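PDB 4TQJ: lectin 2, which binds glycans, specifically recognising N-acetylglucosamine at their non-reducing terminus. Local coordinates for residues 24-29 / 392-397; 43-48 / 93-98; 251-256 / 266-271; 192-197 / 212-217. The protein carries 1 engineered substitution. One frame throughout, in Å; residues are numbered along the deposited sequence.

Contact 1: 24-29 / 392-397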
loop_
_atom_site.group_PDB
_atom_site.type_symbol
_atom_site.label_atom_id
_atom_site.label_comp_id
_atom_site.label_asym_id
_atom_site.label_seq_id
_atom_site.Cartn_x
_atom_site.Cartn_y
_atom_site.Cartn_z
ATOM N N PHE A 24 -7.889 -12.811 -13.007
ATOM C CA PHE A 24 -7.757 -14.251 -13.155
ATOM C C PHE A 24 -7.725 -14.540 -14.647
ATOM O O PHE A 24 -8.760 -14.741 -15.270
ATOM C CB PHE A 24 -8.907 -14.983 -12.474
ATOM C CG PHE A 24 -8.912 -14.822 -10.982
ATOM C CD1 PHE A 24 -8.276 -15.754 -10.166
ATOM C CD2 PHE A 24 -9.514 -13.720 -10.399
ATOM C CE1 PHE A 24 -8.270 -15.604 -8.784
ATOM C CE2 PHE A 24 -9.515 -13.557 -9.025
ATOM C CZ PHE A 24 -8.892 -14.496 -8.213
ATOM N N GLY A 25 -6.527 -14.510 -15.219
ATOM C CA GLY A 25 -6.362 -14.656 -16.653
ATOM C C GLY A 25 -6.384 -16.118 -17.053
ATOM O O GLY A 25 -6.633 -16.997 -16.220
ATOM N N LEU A 26 -6.117 -16.386 -18.328
ATOM C CA LEU A 26 -6.163 -17.750 -18.846
ATOM C C LEU A 26 -5.060 -18.632 -18.262
ATOM O O LEU A 26 -5.246 -19.833 -18.095
ATOM C CB LEU A 26 -6.048 -17.731 -20.368
ATOM C CG LEU A 26 -7.172 -16.995 -21.090
ATOM C CD1 LEU A 26 -6.847 -16.849 -22.593
ATOM C CD2 LEU A 26 -8.519 -17.699 -20.850
ATOM N N ASP A 27 -3.914 -18.033 -17.949
ATOM C CA ASP A 27 -2.751 -18.810 -17.531
ATOM C C ASP A 27 -2.412 -18.618 -16.057
ATOM O O ASP A 27 -1.382 -19.103 -15.572
ATOM C CB ASP A 27 -1.531 -18.474 -18.397
ATOM C CG ASP A 27 -1.788 -18.668 -19.895
ATOM O OD1 ASP A 27 -2.536 -19.586 -20.291
ATOM O OD2 ASP A 27 -1.214 -17.897 -20.683
ATOM N N GLY A 28 -3.276 -17.911 -15.341
ATOM C CA GLY A 28 -3.070 -17.714 -13.920
ATOM C C GLY A 28 -3.429 -16.315 -13.482
ATOM O O GLY A 28 -3.905 -15.508 -14.276
ATOM N N VAL A 29 -3.180 -16.035 -12.215
ATOM C CA VAL A 29 -3.520 -14.758 -11.607
ATOM C C VAL A 29 -2.513 -13.681 -12.002
ATOM O O VAL A 29 -1.316 -13.797 -11.730
ATOM C CB VAL A 29 -3.546 -14.898 -10.079
ATOM C CG1 VAL A 29 -4.040 -13.611 -9.416
ATOM C CG2 VAL A 29 -4.410 -16.088 -9.680
ATOM N N GLU A 392 -16.071 -14.839 -20.504
ATOM C CA GLU A 392 -16.461 -16.238 -20.350
ATOM C C GLU A 392 -15.404 -17.090 -19.643
ATOM O O GLU A 392 -15.724 -18.114 -19.023
ATOM C CB GLU A 392 -16.778 -16.862 -21.714
ATOM C CG GLU A 392 -18.019 -16.319 -22.369
ATOM C CD GLU A 392 -17.788 -14.988 -23.065
ATOM O OE1 GLU A 392 -16.614 -14.621 -23.310
ATOM O OE2 GLU A 392 -18.791 -14.301 -23.366
ATOM N N THR A 393 -14.149 -16.658 -19.734
ATOM C CA THR A 393 -13.016 -17.491 -19.351
ATOM C C THR A 393 -12.089 -16.824 -18.329
ATOM O O THR A 393 -11.222 -17.475 -17.754
ATOM C CB THR A 393 -12.186 -17.819 -20.598
ATOM O OG1 THR A 393 -11.827 -16.596 -21.249
ATOM C CG2 THR A 393 -13.002 -18.659 -21.573
ATOM N N THR A 394 -12.256 -15.525 -18.122
ATOM C CA THR A 394 -11.421 -14.778 -17.185
ATOM C C THR A 394 -12.305 -13.997 -16.222
ATOM O O THR A 394 -13.468 -13.752 -16.514
ATOM C CB THR A 394 -10.501 -13.782 -17.904
ATOM O OG1 THR A 394 -11.293 -12.847 -18.658
ATOM C CG2 THR A 394 -9.525 -14.521 -18.836
ATOM N N VAL A 395 -11.744 -13.629 -15.073
ATOM C CA VAL A 395 -12.395 -12.746 -14.118
ATOM C C VAL A 395 -11.421 -11.619 -13.813
ATOM O O VAL A 395 -10.230 -11.862 -13.615
ATOM C CB VAL A 395 -12.701 -13.478 -12.795
ATOM C CG1 VAL A 395 -13.490 -12.567 -11.844
ATOM C CG2 VAL A 395 -13.437 -14.760 -13.056
ATOM N N CYS A 396 -11.906 -10.384 -13.806
ATOM C CA CYS A 396 -11.083 -9.257 -13.373
ATOM C C CYS A 396 -11.795 -8.453 -12.321
ATOM O O CYS A 396 -12.997 -8.197 -12.422
ATOM C CB CYS A 396 -10.790 -8.311 -14.528
ATOM S SG CYS A 396 -9.665 -8.943 -15.704
ATOM N N TRP A 397 -11.039 -8.023 -11.325
ATOM C CA TRP A 397 -11.577 -7.206 -10.263
ATOM C C TRP A 397 -10.616 -6.050 -10.002
ATOM O O TRP A 397 -9.407 -6.160 -10.247
ATOM C CB TRP A 397 -11.660 -8.008 -8.964
ATOM C CG TRP A 397 -12.492 -9.271 -8.948
ATOM C CD1 TRP A 397 -12.048 -10.537 -8.664
ATOM C CD2 TRP A 397 -13.910 -9.384 -9.145
ATOM N NE1 TRP A 397 -13.093 -11.425 -8.689
ATOM C CE2 TRP A 397 -14.247 -10.745 -8.982
ATOM C CE3 TRP A 397 -14.925 -8.468 -9.450
ATOM C CZ2 TRP A 397 -15.551 -11.211 -9.119
ATOM C CZ3 TRP A 397 -16.218 -8.931 -9.589
ATOM C CH2 TRP A 397 -16.521 -10.291 -9.427
HETATM O O HOH W 1 -9.313 -17.884 -16.001
#
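F24 and V395 form an antiparallel hydrogen-bonded pair whose two bonds differ in geometry. F24 N donates a hydrogen bond to V395 O at a short 2.6 Å, nearly along the C=O axis (169°). In the return bond V395 N reaches F24 O at 3.2 Å from a more bent direction, with the donor tilted from the carbonyl plane. F24 O also receives a CA-H...O contact from T394 CA at 3.3 Å. One residue further on, G25 N is satisfied within its own turn by G28 O, and water 1 lies 2.8 Å from G25 O and 2.6 Å from T393 O. The water can donate to either carbonyl, although the acceptors around it outnumber its protons. Through this pairing the C-terminal strand 395-399 joins strand 20-25 from the start of the chain in one blade, the molecular velcro that closes the ring of a beta-propeller. The threonine hydroxyls turn elsewhere: T393 OG1 and T394 OG1 both bond to A390 O, and T394 OG1 also to R339 NH2. T394 keeps CG2 for this contact, 3.8 Å from G25 CA, while L26 CD2 lies 3.5 Å from T393 OG1. On the other side of the strand pair the F24 side chain runs beside V395, and its CE2 meets W397 CD1 at 4.0 Å, rim against rim. W397 NE1 is satisfied by R61 O of strand 60-64.

Contact 2: 43-48 / 93-98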
loop_
_atom_site.group_PDB
_atom_site.type_symbol
_atom_site.label_atom_id
_atom_site.label_comp_id
_atom_site.label_asym_id
_atom_site.label_seq_id
_atom_site.Cartn_x
_atom_site.Cartn_y
_atom_site.Cartn_z
ATOM N N ALA A 43 1.420 -13.731 -10.854
ATOM C CA ALA A 43 1.742 -14.037 -9.461
ATOM C C ALA A 43 1.524 -15.497 -9.036
ATOM O O ALA A 43 2.207 -15.976 -8.131
ATOM C CB ALA A 43 0.996 -13.083 -8.518
ATOM N N VAL A 44 0.577 -16.186 -9.677
ATOM C CA VAL A 44 0.231 -17.563 -9.319
ATOM C C VAL A 44 -0.252 -18.338 -10.535
ATOM O O VAL A 44 -1.221 -17.933 -11.193
ATOM C CB VAL A 44 -0.909 -17.609 -8.268
ATOM C CG1 VAL A 44 -1.315 -19.052 -7.983
ATOM C CG2 VAL A 44 -0.491 -16.910 -6.994
ATOM N N LYS A 45 0.417 -19.449 -10.833
ATOM C CA LYS A 45 0.035 -20.301 -11.955
ATOM C C LYS A 45 -1.054 -21.271 -11.535
ATOM O O LYS A 45 -0.828 -22.478 -11.412
ATOM C CB LYS A 45 1.248 -21.061 -12.503
ATOM C CG LYS A 45 2.223 -20.174 -13.272
ATOM C CD LYS A 45 3.500 -20.919 -13.649
ATOM C CE LYS A 45 4.344 -20.111 -14.633
ATOM N NZ LYS A 45 4.647 -18.738 -14.142
ATOM N N ASN A 46 -2.240 -20.727 -11.305
ATOM C CA ASN A 46 -3.371 -21.507 -10.859
ATOM C C ASN A 46 -4.605 -20.595 -10.881
ATOM O O ASN A 46 -4.510 -19.456 -11.319
ATOM C CB ASN A 46 -3.100 -22.064 -9.460
ATOM C CG ASN A 46 -3.807 -23.389 -9.209
ATOM O OD1 ASN A 46 -4.974 -23.558 -9.556
ATOM N ND2 ASN A 46 -3.094 -24.342 -8.607
ATOM N N PHE A 47 -5.754 -21.094 -10.437
ATOM C CA PHE A 47 -6.975 -20.290 -10.434
ATOM C C PHE A 47 -7.356 -19.799 -11.831
ATOM O O PHE A 47 -7.942 -18.734 -11.974
ATOM C CB PHE A 47 -6.802 -19.073 -9.529
ATOM C CG PHE A 47 -6.534 -19.417 -8.101
ATOM C CD1 PHE A 47 -7.554 -19.891 -7.288
ATOM C CD2 PHE A 47 -5.266 -19.253 -7.558
ATOM C CE1 PHE A 47 -7.313 -20.200 -5.954
ATOM C CE2 PHE A 47 -5.020 -19.564 -6.233
ATOM C CZ PHE A 47 -6.045 -20.036 -5.430
ATOM N N ALA A 48 -7.042 -20.582 -12.855
ATOM C CA ALA A 48 -7.169 -20.104 -14.225
ATOM C C ALA A 48 -7.791 -21.125 -15.183
ATOM O O ALA A 48 -7.778 -22.332 -14.921
ATOM C CB ALA A 48 -5.803 -19.657 -14.740
ATOM N N PHE A 93 2.922 -14.054 -3.844
ATOM C CA PHE A 93 1.749 -14.856 -3.503
ATOM C C PHE A 93 2.079 -16.340 -3.525
ATOM O O PHE A 93 2.699 -16.826 -4.467
ATOM C CB PHE A 93 0.608 -14.577 -4.479
ATOM C CG PHE A 93 0.029 -13.193 -4.357
ATOM C CD1 PHE A 93 -1.147 -12.980 -3.651
ATOM C CD2 PHE A 93 0.659 -12.105 -4.942
ATOM C CE1 PHE A 93 -1.683 -11.711 -3.534
ATOM C CE2 PHE A 93 0.130 -10.831 -4.823
ATOM C CZ PHE A 93 -1.042 -10.633 -4.116
ATOM N N ALA A 94 1.658 -17.061 -2.488
ATOM C CA ALA A 94 1.954 -18.486 -2.380
ATOM C C ALA A 94 1.444 -19.262 -3.580
ATOM O O ALA A 94 0.302 -19.101 -3.995
ATOM C CB ALA A 94 1.384 -19.067 -1.085
ATOM N N ASP A 95 2.303 -20.114 -4.125
ATOM C CA ASP A 95 1.969 -20.940 -5.278
ATOM C C ASP A 95 2.799 -22.214 -5.192
ATOM O O ASP A 95 4.029 -22.148 -5.198
ATOM C CB ASP A 95 2.277 -20.171 -6.575
ATOM C CG ASP A 95 1.999 -20.989 -7.830
ATOM O OD1 ASP A 95 1.291 -22.013 -7.728
ATOM O OD2 ASP A 95 2.479 -20.598 -8.921
ATOM N N PRO A 96 2.140 -23.380 -5.121
ATOM C CA PRO A 96 0.688 -23.582 -5.235
ATOM C C PRO A 96 -0.082 -23.105 -4.007
ATOM O O PRO A 96 0.502 -22.959 -2.930
ATOM C CB PRO A 96 0.558 -25.104 -5.375
ATOM C CG PRO A 96 1.732 -25.641 -4.656
ATOM C CD PRO A 96 2.850 -24.648 -4.888
ATOM N N PRO A 97 -1.392 -22.868 -4.170
ATOM C CA PRO A 97 -2.239 -22.423 -3.060
ATOM C C PRO A 97 -2.524 -23.574 -2.095
ATOM O O PRO A 97 -2.273 -24.729 -2.433
ATOM C CB PRO A 97 -3.518 -21.982 -3.765
ATOM C CG PRO A 97 -3.585 -22.844 -4.979
ATOM C CD PRO A 97 -2.159 -23.044 -5.417
ATOM N N LYS A 98 -3.043 -23.258 -0.914
ATOM C CA LYS A 98 -3.363 -24.275 0.089
ATOM C C LYS A 98 -4.875 -24.422 0.275
ATOM O O LYS A 98 -5.593 -23.429 0.343
ATOM C CB LYS A 98 -2.707 -23.912 1.420
ATOM C CG LYS A 98 -2.842 -24.971 2.504
ATOM C CD LYS A 98 -2.174 -24.511 3.793
ATOM C CE LYS A 98 -2.396 -25.508 4.928
ATOM N NZ LYS A 98 -1.906 -24.968 6.229
HETATM O O HOH W 2 3.709 -14.243 -6.572
HETATM O O HOH W 3 4.649 -18.012 -8.583
#
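K45 N donates a fairly straight hydrogen bond to D95 OD2 (3.0 Å, 165°), linking neighbouring blades of the propeller: strand 41-44 ends the first blade, and residues 93-97 lead into strand 98-101, the last strand of the next. The donor approaches OD2 from well above the carboxylate plane. D95 CG is anti to its backbone N (chi1 178°), which brings the carboxylate against V44, whose CG1 lies 3.8 Å from D95 CG. The other branch, V44 CG2, packs on F93 CB at 3.6 Å, the two side chains crossing at about a right angle. Beside them A43 CB meets F93 CD2. Further along, P97 presents CD to N46 ND2 and CB to the ring of F47. Water 2 spans the backbones, donating to A43 O and accepting from F93 N.

The backbone sets these first-shell groups: K45 centres an inverse gamma turn, and the D95-P96 peptide is cis. In the next shell, strand 82-85 backs the site through S85, touched by V44, F47 and P97, and W54 meets the F47 ring. N46 OD1 bonds to W54 NE1 and also accepts from F47 N at 2.7 Å, in the carbonyl plane.

Contact 3: 251-256 / 266-271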
loop_
_atom_site.group_PDB
_atom_site.type_symbol
_atom_site.label_atom_id
_atom_site.label_comp_id
_atom_site.label_asym_id
_atom_site.label_seq_id
_atom_site.Cartn_x
_atom_site.Cartn_y
_atom_site.Cartn_z
ATOM N N CYS A 251 -34.130 7.307 -10.629
ATOM C CA CYS A 251 -33.580 6.704 -9.411
ATOM C C CYS A 251 -34.433 6.985 -8.183
ATOM O O CYS A 251 -34.740 8.143 -7.866
ATOM C CB CYS A 251 -32.158 7.201 -9.137
ATOM S SG CYS A 251 -31.010 6.930 -10.476
ATOM N N TRP A 252 -34.794 5.906 -7.500
ATOM C CA TRP A 252 -35.593 5.944 -6.289
ATOM C C TRP A 252 -34.712 5.604 -5.089
ATOM O O TRP A 252 -33.934 4.653 -5.156
ATOM C CB TRP A 252 -36.676 4.876 -6.390
ATOM C CG TRP A 252 -37.724 5.209 -7.399
ATOM C CD1 TRP A 252 -37.731 4.880 -8.729
ATOM C CD2 TRP A 252 -38.934 5.931 -7.154
ATOM N NE1 TRP A 252 -38.874 5.370 -9.328
ATOM C CE2 TRP A 252 -39.631 6.012 -8.379
ATOM C CE3 TRP A 252 -39.498 6.513 -6.012
ATOM C CZ2 TRP A 252 -40.866 6.660 -8.498
ATOM C CZ3 TRP A 252 -40.724 7.170 -6.133
ATOM C CH2 TRP A 252 -41.397 7.227 -7.366
ATOM N N VAL A 253 -34.819 6.368 -4.002
ATOM C CA VAL A 253 -34.134 5.977 -2.777
ATOM C C VAL A 253 -35.009 5.960 -1.527
ATOM O O VAL A 253 -36.026 6.662 -1.439
ATOM C CB VAL A 253 -32.800 6.766 -2.506
ATOM C CG1 VAL A 253 -32.276 7.469 -3.745
ATOM C CG2 VAL A 253 -32.957 7.712 -1.339
ATOM N N ALA A 254 -34.605 5.119 -0.583
ATOM C CA ALA A 254 -35.177 5.108 0.747
ATOM C C ALA A 254 -34.013 5.214 1.728
ATOM O O ALA A 254 -33.090 4.380 1.713
ATOM C CB ALA A 254 -35.949 3.837 0.977
ATOM N N LEU A 255 -34.058 6.229 2.583
ATOM C CA LEU A 255 -32.946 6.514 3.469
ATOM C C LEU A 255 -33.045 5.776 4.814
ATOM O O LEU A 255 -34.122 5.667 5.415
ATOM C CB LEU A 255 -32.801 8.019 3.677
ATOM C CG LEU A 255 -32.567 8.913 2.449
ATOM C CD1 LEU A 255 -32.674 10.367 2.876
ATOM C CD2 LEU A 255 -31.209 8.639 1.786
ATOM N N ASN A 256 -31.899 5.266 5.248
ATOM C CA ASN A 256 -31.714 4.592 6.526
ATOM C C ASN A 256 -31.684 5.640 7.625
ATOM O O ASN A 256 -30.996 6.645 7.487
ATOM C CB ASN A 256 -30.369 3.843 6.502
ATOM C CG ASN A 256 -30.193 2.885 7.677
ATOM O OD1 ASN A 256 -30.677 3.124 8.790
ATOM N ND2 ASN A 256 -29.483 1.796 7.432
ATOM N N LYS A 266 -38.517 7.664 -2.489
ATOM C CA LYS A 266 -38.690 8.887 -3.272
ATOM C C LYS A 266 -37.849 8.903 -4.544
ATOM O O LYS A 266 -36.761 8.346 -4.579
ATOM C CB LYS A 266 -38.335 10.113 -2.423
ATOM C CG LYS A 266 -39.090 10.214 -1.106
ATOM C CD LYS A 266 -38.749 11.515 -0.369
ATOM C CE LYS A 266 -39.010 11.391 1.123
ATOM N NZ LYS A 266 -39.670 12.604 1.700
ATOM N N LEU A 267 -38.363 9.554 -5.583
ATOM C CA LEU A 267 -37.630 9.728 -6.832
ATOM C C LEU A 267 -36.685 10.916 -6.692
ATOM O O LEU A 267 -37.140 12.054 -6.578
ATOM C CB LEU A 267 -38.587 9.996 -7.998
ATOM C CG LEU A 267 -37.852 10.122 -9.344
ATOM C CD1 LEU A 267 -37.579 8.741 -9.879
ATOM C CD2 LEU A 267 -38.616 10.943 -10.388
ATOM N N VAL A 268 -35.379 10.658 -6.704
ATOM C CA VAL A 268 -34.397 11.714 -6.466
ATOM C C VAL A 268 -33.722 12.224 -7.733
ATOM O O VAL A 268 -33.140 13.304 -7.729
ATOM C CB VAL A 268 -33.286 11.235 -5.521
ATOM C CG1 VAL A 268 -33.865 10.858 -4.142
ATOM C CG2 VAL A 268 -32.547 10.071 -6.145
ATOM N N ILE A 269 -33.749 11.420 -8.795
ATOM C CA ILE A 269 -33.122 11.778 -10.061
ATOM C C ILE A 269 -34.033 11.257 -11.171
ATOM O O ILE A 269 -34.391 10.069 -11.179
ATOM C CB ILE A 269 -31.757 11.096 -10.243
ATOM C CG1 ILE A 269 -30.789 11.447 -9.116
ATOM C CG2 ILE A 269 -31.141 11.459 -11.600
ATOM C CD1 ILE A 269 -29.609 10.500 -9.076
ATOM N N ASN A 270 -34.400 12.124 -12.111
ATOM C CA ASN A 270 -35.235 11.683 -13.227
ATOM C C ASN A 270 -34.418 11.201 -14.431
ATOM O O ASN A 270 -34.659 11.594 -15.578
ATOM C CB ASN A 270 -36.278 12.744 -13.614
ATOM C CG ASN A 270 -35.681 13.920 -14.365
ATOM O OD1 ASN A 270 -34.464 14.127 -14.372
ATOM N ND2 ASN A 270 -36.546 14.708 -15.012
ATOM N N ASP A 271 -33.470 10.311 -14.159
ATOM C CA ASP A 271 -32.599 9.755 -15.192
ATOM C C ASP A 271 -32.015 8.430 -14.711
ATOM O O ASP A 271 -32.232 8.042 -13.568
ATOM C CB ASP A 271 -31.465 10.712 -15.504
ATOM C CG ASP A 271 -31.147 10.776 -16.992
ATOM O OD1 ASP A 271 -30.993 9.716 -17.637
ATOM O OD2 ASP A 271 -31.064 11.905 -17.518
#
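W252 lays one face of its indole over L267, whose CD1 stands 3.8 Å from the centroid of the five-membered ring and only 18° off the ring normal, a CH-pi contact. L267 CB lies under the middle of the six-membered ring, and the rim atom W252 CE3 comes 3.3 Å from L267 N. The leucine thus fills the hollow under the indole: CG, anti to the backbone N (chi1 -177°), carries the chain from under the six-membered ring toward the five-membered one. Strands 251-254 and 266-269 are the third and fourth strands of a four-stranded propeller blade and form a beta hairpin. V268 and I269 both face C251, a classic beta bulge that shifts the register by one residue. C251 bonds to both: its N donates to I269 O and its O accepts from V268 N. Beyond the bulge, V253 and K266 exchange a pair of backbone bonds. The extra residue leaves V268 as a bump at the strand's side: its CG2 touches C251 O at 3.4 Å and V253 CG1 at 3.6 Å, in directions about a right angle apart. V253 CG1 in turn fits against both methyls of V268. C251 and I269 face each other CB to CB at 4.1 Å, with I269 CD1 alongside C251 SG. On the side of strand 251-254 away from 266-269, V253 meets I244 and C251 meets C246 of the neighbouring strand 242-246.

Contact 4: 192-197 / 212-217; sequences DKHVFI and VIDNFC
At the open end of the hairpin of strands 195-198 and 210-213, the last two strands of a propeller blade, H194 meets D214. The side-chain bond is a His-carboxylate hydrogen bond: ND1 of H194 donates to D214 OD1 at 2.6 Å. OD1 lies in the imidazole plane; ring and carboxylate planes are 62° apart, and the donor stands 40° out of the acid's plane.

Backbone bonds grip V195. Its N donates to I213 O and its O accepts from V212 N, with V212 and I213 both facing it in a classic beta bulge. I213 O also takes a CA-H...O contact from H194 CA at 3.2 Å.

Apolar contacts centre on the same valine. V195 CG1 packs on V212 CG2, and V195 CG2 on F216 CB at 4.0 Å and C217 SG at 4.2 Å, while I197 CG1 meets V212 CG1 at 3.7 Å.

Among the polar ends, N215 OD1 accepts from F216 N within its own segment. Partners beyond are W223 NE1 for N215 OD1, and H172 NE2 and R171, the latter in a salt bridge, for D192 OD1. C217 lies against two carbonyls, its CB 3.2 Å from D192 O and its SG 3.3 Å from H194 O.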
loop_
_atom_site.group_PDB
_atom_site.type_symbol
_atom_site.label_atom_id
_atom_site.label_comp_id
_atom_site.label_asym_id
_atom_site.label_seq_id
_atom_site.Cartn_x
_atom_site.Cartn_y
_atom_site.Cartn_z
ATOM N N ASP A 192 -39.469 -11.091 -2.684
ATOM C CA ASP A 192 -40.594 -10.959 -3.588
ATOM C C ASP A 192 -41.387 -9.688 -3.283
ATOM O O ASP A 192 -41.590 -8.856 -4.165
ATOM C CB ASP A 192 -41.492 -12.203 -3.531
ATOM C CG ASP A 192 -40.930 -13.366 -4.329
ATOM O OD1 ASP A 192 -40.365 -13.147 -5.427
ATOM O OD2 ASP A 192 -41.045 -14.513 -3.860
ATOM N N LYS A 193 -41.804 -9.529 -2.030
ATOM C CA LYS A 193 -42.637 -8.399 -1.653
ATOM C C LYS A 193 -41.995 -7.409 -0.673
ATOM O O LYS A 193 -42.591 -6.389 -0.371
ATOM C CB LYS A 193 -43.987 -8.909 -1.132
ATOM C CG LYS A 193 -44.558 -10.023 -2.029
ATOM C CD LYS A 193 -46.051 -9.921 -2.199
ATOM C CE LYS A 193 -46.467 -8.518 -2.577
ATOM N NZ LYS A 193 -47.150 -8.443 -3.895
ATOM N N HIS A 194 -40.773 -7.686 -0.203
ATOM C CA HIS A 194 -40.114 -6.782 0.736
ATOM C C HIS A 194 -38.594 -6.849 0.659
ATOM O O HIS A 194 -38.038 -7.890 0.347
ATOM C CB HIS A 194 -40.458 -7.122 2.190
ATOM C CG HIS A 194 -41.899 -7.443 2.436
ATOM N ND1 HIS A 194 -42.846 -6.471 2.664
ATOM C CD2 HIS A 194 -42.543 -8.630 2.539
ATOM C CE1 HIS A 194 -44.019 -7.043 2.875
ATOM N NE2 HIS A 194 -43.860 -8.353 2.813
ATOM N N VAL A 195 -37.939 -5.740 0.978
ATOM C CA VAL A 195 -36.523 -5.783 1.329
ATOM C C VAL A 195 -36.480 -6.246 2.777
ATOM O O VAL A 195 -37.186 -5.695 3.623
ATOM C CB VAL A 195 -35.849 -4.401 1.205
ATOM C CG1 VAL A 195 -34.364 -4.479 1.608
ATOM C CG2 VAL A 195 -36.000 -3.846 -0.207
ATOM N N PHE A 196 -35.687 -7.280 3.051
ATOM C CA PHE A 196 -35.562 -7.834 4.392
ATOM C C PHE A 196 -34.168 -7.519 4.909
ATOM O O PHE A 196 -33.215 -7.459 4.132
ATOM C CB PHE A 196 -35.704 -9.373 4.387
ATOM C CG PHE A 196 -37.087 -9.884 4.043
ATOM C CD1 PHE A 196 -38.068 -9.994 5.025
ATOM C CD2 PHE A 196 -37.396 -10.281 2.746
ATOM C CE1 PHE A 196 -39.346 -10.480 4.721
ATOM C CE2 PHE A 196 -38.667 -10.767 2.434
ATOM C CZ PHE A 196 -39.644 -10.866 3.424
ATOM N N ILE A 197 -34.044 -7.342 6.215
ATOM C CA ILE A 197 -32.739 -7.233 6.859
ATOM C C ILE A 197 -32.617 -8.328 7.912
ATOM O O ILE A 197 -33.587 -8.626 8.609
ATOM C CB ILE A 197 -32.570 -5.889 7.585
ATOM C CG1 ILE A 197 -32.781 -4.714 6.634
ATOM C CG2 ILE A 197 -31.189 -5.807 8.261
ATOM C CD1 ILE A 197 -31.745 -4.604 5.556
ATOM N N VAL A 212 -38.391 -4.436 5.874
ATOM C CA VAL A 212 -38.139 -3.022 6.135
ATOM C C VAL A 212 -38.655 -2.055 5.066
ATOM O O VAL A 212 -38.831 -0.875 5.352
ATOM C CB VAL A 212 -36.638 -2.727 6.351
ATOM C CG1 VAL A 212 -36.126 -3.436 7.606
ATOM C CG2 VAL A 212 -35.841 -3.112 5.101
ATOM N N ILE A 213 -38.851 -2.535 3.844
ATOM C CA ILE A 213 -39.403 -1.700 2.770
ATOM C C ILE A 213 -40.313 -2.545 1.895
ATOM O O ILE A 213 -39.992 -3.697 1.586
ATOM C CB ILE A 213 -38.308 -1.076 1.866
ATOM C CG1 ILE A 213 -37.224 -0.372 2.685
ATOM C CG2 ILE A 213 -38.921 -0.089 0.862
ATOM C CD1 ILE A 213 -35.973 -0.084 1.881
ATOM N N ASP A 214 -41.453 -1.982 1.502
ATOM C CA ASP A 214 -42.380 -2.683 0.619
ATOM C C ASP A 214 -42.215 -2.134 -0.788
ATOM O O ASP A 214 -43.133 -1.523 -1.347
ATOM C CB ASP A 214 -43.831 -2.514 1.092
ATOM C CG ASP A 214 -44.061 -3.055 2.494
ATOM O OD1 ASP A 214 -43.286 -3.922 2.945
ATOM O OD2 ASP A 214 -45.027 -2.614 3.150
ATOM N N ASN A 215 -41.023 -2.335 -1.339
ATOM C CA ASN A 215 -40.613 -1.733 -2.601
ATOM C C ASN A 215 -39.241 -2.305 -3.006
ATOM O O ASN A 215 -38.684 -3.162 -2.307
ATOM C CB ASN A 215 -40.569 -0.198 -2.484
ATOM C CG ASN A 215 -41.034 0.510 -3.764
ATOM O OD1 ASN A 215 -40.778 0.047 -4.875
ATOM N ND2 ASN A 215 -41.720 1.646 -3.601
ATOM N N PHE A 216 -38.722 -1.851 -4.141
ATOM C CA PHE A 216 -37.467 -2.351 -4.681
ATOM C C PHE A 216 -37.474 -3.858 -4.966
ATOM O O PHE A 216 -36.416 -4.476 -5.067
ATOM C CB PHE A 216 -36.287 -2.006 -3.755
ATOM C CG PHE A 216 -36.065 -0.531 -3.572
ATOM C CD1 PHE A 216 -35.613 0.257 -4.623
ATOM C CD2 PHE A 216 -36.292 0.071 -2.345
ATOM C CE1 PHE A 216 -35.399 1.618 -4.450
ATOM C CE2 PHE A 216 -36.081 1.426 -2.164
ATOM C CZ PHE A 216 -35.641 2.210 -3.215
ATOM N N CYS A 217 -38.652 -4.453 -5.110
ATOM C CA CYS A 217 -38.731 -5.897 -5.302
ATOM C C CYS A 217 -39.550 -6.280 -6.529
ATOM O O CYS A 217 -40.355 -5.497 -7.042
ATOM C CB CYS A 217 -39.322 -6.570 -4.060
ATOM S SG CYS A 217 -38.277 -6.468 -2.621
#

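Contacts 1 and 2 share the first blade, where V29 of strand 28-32 pairs with A43 and V44. Contact 1 joins the two chain ends, with its centre about 17 Å from that of the chain and no exposed residue touching; contacts 2, 3 and 4 lie about 21 to 23 Å out, and each includes two exposed ones. Contact 2 links the first blade to the next through a carboxylate, waters, P97 and apolar packing on F93. Contacts 3 and 4, on the opposite side of the propeller, are equivalent hairpins of adjacent blades. Both carry a classic bulge; contact 3 adds an indole over a leucine on one face of the sheet, contact 4 a His-carboxylate bond. F216 of contact 4 packs against W252 and A254 of contact 3.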